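PDB 5CEF: aspartate-semialdehyde dehydrogenase from Cryptococcus neoformans var. neoformans JEC21, which catalyses the NADPH-dependent reductive dephosphorylation of 4-phospho-L-aspartate to L-aspartate semialdehyde, the second step towards methionine and threonine. Local coordinates for the interface of chains A and B. Sequence-based numbering; all coordinates share one arbitrary frame. Chains: chain A/B, Aspartate-semialdehyde dehydrogenase.

Contact 1: the interface of chains A and B. Residues chain A 185, 260, 327, 339; chain B 183, 205, 207, 247, 249.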
loop_
_atom_site.group_PDB
_atom_site.type_symbol
_atom_site.label_atom_id
_atom_site.label_comp_id
_atom_site.label_asym_id
_atom_site.label_seq_id
_atom_site.Cartn_x
_atom_site.Cartn_y
_atom_site.Cartn_z
ATOM N N LEU A 185 5.362 -11.877 10.061
ATOM C CA LEU A 185 4.983 -10.917 9.056
ATOM C C LEU A 185 5.866 -9.700 9.288
ATOM O O LEU A 185 5.603 -8.867 10.159
ATOM C CB LEU A 185 3.513 -10.551 9.179
ATOM C CG LEU A 185 2.458 -11.576 8.792
ATOM C CD1 LEU A 185 2.478 -12.754 9.730
ATOM C CD2 LEU A 185 1.063 -10.963 8.833
ATOM N N CYS A 260 3.068 -14.704 14.818
ATOM C CA CYS A 260 1.941 -15.529 15.202
ATOM C C CYS A 260 2.498 -16.847 15.761
ATOM O O CYS A 260 3.025 -17.649 15.025
ATOM C CB CYS A 260 1.065 -15.812 13.972
ATOM S SG CYS A 260 0.243 -14.363 13.226
ATOM N N ARG A 327 -4.118 -11.302 21.726
ATOM C CA ARG A 327 -4.827 -12.482 21.309
ATOM C C ARG A 327 -4.334 -13.747 21.994
ATOM O O ARG A 327 -4.162 -14.786 21.369
ATOM C CB ARG A 327 -4.767 -12.629 19.789
ATOM C CG ARG A 327 -5.245 -11.378 19.082
ATOM C CD ARG A 327 -5.818 -11.673 17.702
ATOM N NE ARG A 327 -6.824 -12.738 17.747
ATOM C CZ ARG A 327 -6.895 -13.798 16.931
ATOM N NH1 ARG A 327 -6.061 -13.964 15.920
ATOM N NH2 ARG A 327 -7.853 -14.663 17.111
ATOM N N VAL A 339 -0.244 -13.466 19.481
ATOM C CA VAL A 339 0.340 -12.596 18.484
ATOM C C VAL A 339 1.293 -11.632 19.199
ATOM O O VAL A 339 0.920 -11.078 20.215
ATOM C CB VAL A 339 -0.751 -11.772 17.790
ATOM C CG1 VAL A 339 -0.133 -10.735 16.890
ATOM C CG2 VAL A 339 -1.651 -12.691 16.996
ATOM N N THR B 183 -0.952 -20.328 9.636
ATOM C CA THR B 183 -1.132 -18.888 9.758
ATOM C C THR B 183 -1.523 -18.347 8.365
ATOM O O THR B 183 -0.853 -18.679 7.376
ATOM C CB THR B 183 0.144 -18.182 10.218
ATOM O OG1 THR B 183 0.507 -18.649 11.527
ATOM C CG2 THR B 183 -0.084 -16.720 10.274
ATOM N N VAL B 205 -1.188 -4.468 9.718
ATOM C CA VAL B 205 -1.669 -5.847 9.750
ATOM C C VAL B 205 -2.727 -5.910 10.829
ATOM O O VAL B 205 -2.540 -5.327 11.884
ATOM C CB VAL B 205 -0.519 -6.821 10.126
ATOM C CG1 VAL B 205 -1.058 -8.184 10.503
ATOM C CG2 VAL B 205 0.507 -6.920 8.998
ATOM N N PRO B 207 -4.564 -8.541 13.040
ATOM C CA PRO B 207 -4.396 -9.952 13.349
ATOM C C PRO B 207 -5.665 -10.670 13.772
ATOM O O PRO B 207 -5.569 -11.695 14.446
ATOM C CB PRO B 207 -3.409 -9.910 14.527
ATOM C CG PRO B 207 -3.800 -8.672 15.250
ATOM C CD PRO B 207 -4.165 -7.679 14.167
ATOM N N THR B 247 -4.231 -19.226 12.958
ATOM C CA THR B 247 -4.255 -17.815 13.258
ATOM C C THR B 247 -4.506 -17.179 11.910
ATOM O O THR B 247 -3.792 -17.475 10.936
ATOM C CB THR B 247 -2.902 -17.313 13.817
ATOM O OG1 THR B 247 -2.502 -18.096 14.942
ATOM C CG2 THR B 247 -3.022 -15.900 14.250
ATOM N N THR B 249 -4.816 -13.603 9.696
ATOM C CA THR B 249 -4.529 -12.187 9.673
ATOM C C THR B 249 -4.939 -11.562 8.374
ATOM O O THR B 249 -5.096 -12.235 7.400
ATOM C CB THR B 249 -3.034 -11.913 9.842
ATOM O OG1 THR B 249 -2.350 -12.263 8.651
ATOM C CG2 THR B 249 -2.473 -12.732 10.960
#

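Contact 2: the interface of chains A and B. Residues chain A 309-313; chain B 204-205, 207.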
loop_
_atom_site.group_PDB
_atom_site.type_symbol
_atom_site.label_atom_id
_atom_site.label_comp_id
_atom_site.label_asym_id
_atom_site.label_seq_id
_atom_site.Cartn_x
_atom_site.Cartn_y
_atom_site.Cartn_z
ATOM N N PRO A 309 -1.999 -6.763 19.111
ATOM C CA PRO A 309 -1.387 -5.565 18.567
ATOM C C PRO A 309 -1.491 -5.449 17.079
ATOM O O PRO A 309 -1.675 -6.455 16.420
ATOM C CB PRO A 309 0.068 -5.722 18.961
ATOM C CG PRO A 309 0.264 -7.174 18.993
ATOM C CD PRO A 309 -0.990 -7.677 19.628
ATOM N N GLN A 310 -1.341 -4.218 16.590
ATOM C CA GLN A 310 -1.232 -3.924 15.172
ATOM C C GLN A 310 -0.025 -3.044 14.990
ATOM O O GLN A 310 0.130 -2.067 15.717
ATOM C CB GLN A 310 -2.448 -3.155 14.686
ATOM C CG GLN A 310 -3.703 -3.977 14.648
ATOM C CD GLN A 310 -4.919 -3.162 14.283
ATOM O OE1 GLN A 310 -4.829 -2.166 13.579
ATOM N NE2 GLN A 310 -6.051 -3.576 14.768
ATOM N N PRO A 311 0.854 -3.355 14.023
ATOM C CA PRO A 311 2.152 -2.633 13.906
ATOM C C PRO A 311 2.018 -1.128 13.711
ATOM O O PRO A 311 2.803 -0.374 14.252
ATOM C CB PRO A 311 2.800 -3.274 12.692
ATOM C CG PRO A 311 1.702 -3.982 11.984
ATOM C CD PRO A 311 0.761 -4.440 13.052
ATOM N N ARG A 312 1.011 -0.689 12.982
ATOM C CA ARG A 312 0.828 0.750 12.739
ATOM C C ARG A 312 0.239 1.464 13.931
ATOM O O ARG A 312 0.534 2.609 14.143
ATOM C CB ARG A 312 -0.072 1.024 11.526
ATOM C CG ARG A 312 0.004 2.478 11.117
ATOM C CD ARG A 312 -0.698 2.834 9.807
ATOM N NE ARG A 312 -2.157 2.731 9.832
ATOM C CZ ARG A 312 -2.957 3.539 10.504
ATOM N NH1 ARG A 312 -2.448 4.546 11.231
ATOM N NH2 ARG A 312 -4.273 3.360 10.454
ATOM N N LEU A 313 -0.574 0.790 14.714
ATOM C CA LEU A 313 -1.172 1.418 15.880
ATOM C C LEU A 313 -0.292 1.368 17.138
ATOM O O LEU A 313 -0.277 2.316 17.916
ATOM C CB LEU A 313 -2.494 0.763 16.200
ATOM C CG LEU A 313 -3.795 1.204 15.546
ATOM C CD1 LEU A 313 -3.576 1.645 14.131
ATOM C CD2 LEU A 313 -4.904 0.171 15.682
ATOM N N ASN B 204 -0.328 -1.620 7.519
ATOM C CA ASN B 204 -0.692 -2.271 8.755
ATOM C C ASN B 204 -1.005 -3.792 8.596
ATOM O O ASN B 204 -1.046 -4.331 7.490
ATOM C CB ASN B 204 -1.885 -1.515 9.329
ATOM C CG ASN B 204 -2.174 -1.863 10.793
ATOM O OD1 ASN B 204 -1.275 -2.131 11.586
ATOM N ND2 ASN B 204 -3.451 -1.899 11.128
ATOM N N VAL B 205 -1.188 -4.468 9.718
ATOM C CA VAL B 205 -1.669 -5.847 9.750
ATOM C C VAL B 205 -2.727 -5.910 10.829
ATOM O O VAL B 205 -2.540 -5.327 11.884
ATOM C CB VAL B 205 -0.519 -6.821 10.126
ATOM C CG1 VAL B 205 -1.058 -8.184 10.503
ATOM C CG2 VAL B 205 0.507 -6.920 8.998
ATOM N N PRO B 207 -4.564 -8.541 13.040
ATOM C CA PRO B 207 -4.396 -9.952 13.349
ATOM C C PRO B 207 -5.665 -10.670 13.772
ATOM O O PRO B 207 -5.569 -11.695 14.446
ATOM C CB PRO B 207 -3.409 -9.910 14.527
ATOM C CG PRO B 207 -3.800 -8.672 15.250
ATOM C CD PRO B 207 -4.165 -7.679 14.167
#

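Contact 3: the interface of chains A and B. Residues chain A 327, 329, 337, 339; chain B 213, 246-247.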
loop_
_atom_site.group_PDB
_atom_site.type_symbol
_atom_site.label_atom_id
_atom_site.label_comp_id
_atom_site.label_asym_id
_atom_site.label_seq_id
_atom_site.Cartn_x
_atom_site.Cartn_y
_atom_site.Cartn_z
ATOM N N ARG A 327 -4.118 -11.302 21.726
ATOM C CA ARG A 327 -4.827 -12.482 21.309
ATOM C C ARG A 327 -4.334 -13.747 21.994
ATOM O O ARG A 327 -4.162 -14.786 21.369
ATOM C CB ARG A 327 -4.767 -12.629 19.789
ATOM C CG ARG A 327 -5.245 -11.378 19.082
ATOM C CD ARG A 327 -5.818 -11.673 17.702
ATOM N NE ARG A 327 -6.824 -12.738 17.747
ATOM C CZ ARG A 327 -6.895 -13.798 16.931
ATOM N NH1 ARG A 327 -6.061 -13.964 15.920
ATOM N NH2 ARG A 327 -7.853 -14.663 17.111
ATOM N N ARG A 329 -4.632 -16.968 23.841
ATOM C CA ARG A 329 -5.741 -17.891 23.869
ATOM C C ARG A 329 -5.275 -19.333 23.739
ATOM O O ARG A 329 -4.147 -19.613 23.373
ATOM C CB ARG A 329 -6.742 -17.530 22.753
ATOM C CG ARG A 329 -6.204 -17.722 21.344
ATOM C CD ARG A 329 -6.767 -16.761 20.334
ATOM N NE ARG A 329 -6.398 -17.161 18.976
ATOM C CZ ARG A 329 -5.238 -16.917 18.362
ATOM N NH1 ARG A 329 -4.266 -16.246 18.943
ATOM N NH2 ARG A 329 -5.058 -17.362 17.123
ATOM N N LYS A 337 -1.528 -20.011 22.217
ATOM C CA LYS A 337 -1.079 -19.218 21.061
ATOM C C LYS A 337 -1.358 -17.743 21.226
ATOM O O LYS A 337 -2.199 -17.331 22.024
ATOM C CB LYS A 337 -1.657 -19.743 19.724
ATOM C CG LYS A 337 -3.167 -19.740 19.628
ATOM C CD LYS A 337 -3.636 -20.389 18.327
ATOM C CE LYS A 337 -5.167 -20.531 18.316
ATOM N NZ LYS A 337 -5.759 -21.250 17.168
ATOM N N VAL A 339 -0.244 -13.466 19.481
ATOM C CA VAL A 339 0.340 -12.596 18.484
ATOM C C VAL A 339 1.293 -11.632 19.199
ATOM O O VAL A 339 0.920 -11.078 20.215
ATOM C CB VAL A 339 -0.751 -11.772 17.790
ATOM C CG1 VAL A 339 -0.133 -10.735 16.890
ATOM C CG2 VAL A 339 -1.651 -12.691 16.996
ATOM N N GLU B 213 -10.752 -18.299 12.171
ATOM C CA GLU B 213 -9.979 -19.399 12.706
ATOM C C GLU B 213 -10.908 -20.546 13.050
ATOM O O GLU B 213 -10.648 -21.700 12.738
ATOM C CB GLU B 213 -9.215 -18.929 13.941
ATOM C CG GLU B 213 -8.111 -17.982 13.547
ATOM C CD GLU B 213 -7.602 -17.118 14.671
ATOM O OE1 GLU B 213 -7.828 -17.441 15.865
ATOM O OE2 GLU B 213 -6.888 -16.153 14.349
ATOM N N ALA B 246 -5.335 -22.581 13.876
ATOM C CA ALA B 246 -5.134 -21.471 12.935
ATOM C C ALA B 246 -4.993 -20.094 13.589
ATOM O O ALA B 246 -5.543 -19.829 14.641
ATOM C CB ALA B 246 -6.292 -21.426 11.981
ATOM N N THR B 247 -4.231 -19.226 12.958
ATOM C CA THR B 247 -4.255 -17.815 13.258
ATOM C C THR B 247 -4.506 -17.179 11.910
ATOM O O THR B 247 -3.792 -17.475 10.936
ATOM C CB THR B 247 -2.902 -17.313 13.817
ATOM O OG1 THR B 247 -2.502 -18.096 14.942
ATOM C CG2 THR B 247 -3.022 -15.900 14.250
HETATM O O HOH W 1 -8.459 -19.213 17.589
HETATM O O HOH W 2 -1.820 -16.658 17.284
#

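Contact 1: the interface of chains A and B
The backbone carbonyl O of B:Pro207 accepts a hydrogen bond of 2.8 Å from the guanidinium nitrogen NH1 of A:Arg327. NH1 lies nearly along the C=O axis, but the oxygen stands 40° out of the guanidinium plane and the bond is well bent at hydrogen. The chain of A:Arg327 bends at its third torsion (chi3 51°), bringing NH1 to this oxygen; CD lies close to it as well. The ring of B:Pro207 turns its CB to A:Val339, between CG1 and CG2, the two side chains crossing at about a right angle. Beyond it the sheets of the two subunits meet through threonine methyls, a thiol and a leucine. The thiol SG of A:Cys260, on strand 257-265, faces the methyls of B:Thr247, B:Thr183 and B:Thr249: CG2 of B:Thr247 and CG2 of B:Thr183 each lie 3.8 Å from it, and CG2 of B:Thr249 is 3.9 Å away. B:Thr249 has its hydroxyl between the backbone N and the carbonyl carbon (chi1 73°). That torsion leaves OG1 of B:Thr249 tip to tip with A:Leu185, whose branch CD2 also touches the valine methyl CG1 of B:Val205 at 3.9 Å.

Contact 2: the interface of chains A and B
Two loops meet here: residues 309-313 of chain A, starting just after a cis peptide bond at A:Pro309, and the segment of chain B that carries B:Asn204, B:Val205 and B:Pro207. The carboxamide of B:Asn204 is held at both ends. Its ND2 gives a hydrogen bond of 2.8 Å to the side-chain oxygen OE1 of A:Gln310, which lies in the asparagine amide plane. The donor comes from above the glutamine carbonyl plane, and the two amide planes are turned 41° apart. On the other side, OD1 of B:Asn204 accepts from the backbone N of A:Arg312 at 3.0 Å, fairly straight at hydrogen (161°). With CG anti to its backbone N (chi1 -166°), the asparagine reaches into the turn of chain A, where its CG rests 3.6 Å from CB of A:Arg312 and its OD1 lies beside CD of A:Pro311. The two grips together fix the rotation of the amide. A:Gln310 runs extended beyond CG, and its CG packs on CD of B:Pro207 at 3.8 Å. CG of the same proline touches the carbonyl O of A:Pro309 at 3.3 Å. The site lies in loops at one margin of the interface, beside the facing sheets, its centre about 8 Å from A:His257, the active-site proton acceptor of this family.

Contact 3: the interface of chains A and B
Strands 323-330 and 336-342 of chain A face the start of helix 212-224 and strand 243-250 of chain B across the dimer interface, joined by a cluster of charged groups round B:Glu213. A:Arg327 grips this carboxylate end-on: NH1 meets the syn lone pair of OE2 in a salt bridge of 2.8 Å, while NH2 bonds to OE1 at 3.0 Å. The guanidinium and carboxylate planes are 36° apart; OE1 is met on its syn side but out of the carboxylate plane. From the opposite face of that plane NH2 of A:Arg329 forms a second salt bridge to OE1, at 3.0 Å. OE1 thus accepts from both arginines, an arrangement likely to stabilise a charged carboxylate. The guanidinium of A:Arg329 is layered: CG of A:Lys337 covers the middle of one face and NH2 of A:Arg327 lies near the edge of the other. Its NH1 donates in plane to the backbone O of A:Arg327 at 2.8 Å, which ties A:Arg329 back to its own strand. Water 1 links NE of A:Arg329 to OE1 of B:Glu213, and water 2 joins NH1 of A:Arg329 to the hydroxyl OG1 of B:Thr247. A:Lys337, extended beyond CG, sends NZ to the backbone O of B:Ala246 at 2.9 Å, tilted 32° from the carbonyl plane.

Contacts 1 and 3 lie about 7 Å apart between their C-alpha centres and share A:Arg327, A:Val339 and B:Thr247, while contact 2 is about 9 Å from contact 1 through B:Val205 and B:Pro207. Contacts 2 and 3 are about 15 Å apart, with contact 1 joining the polar loop lock to the ionic cluster; NH1 of A:Arg327 serves both contact 1 and contact 3. Because the interface is two-fold symmetric, every contact recurs with the chains exchanged. Together they join two subunits of the tetramer, a dimer of dimers. Contact 2, the nearest to a catalytic histidine, may bear on the active site.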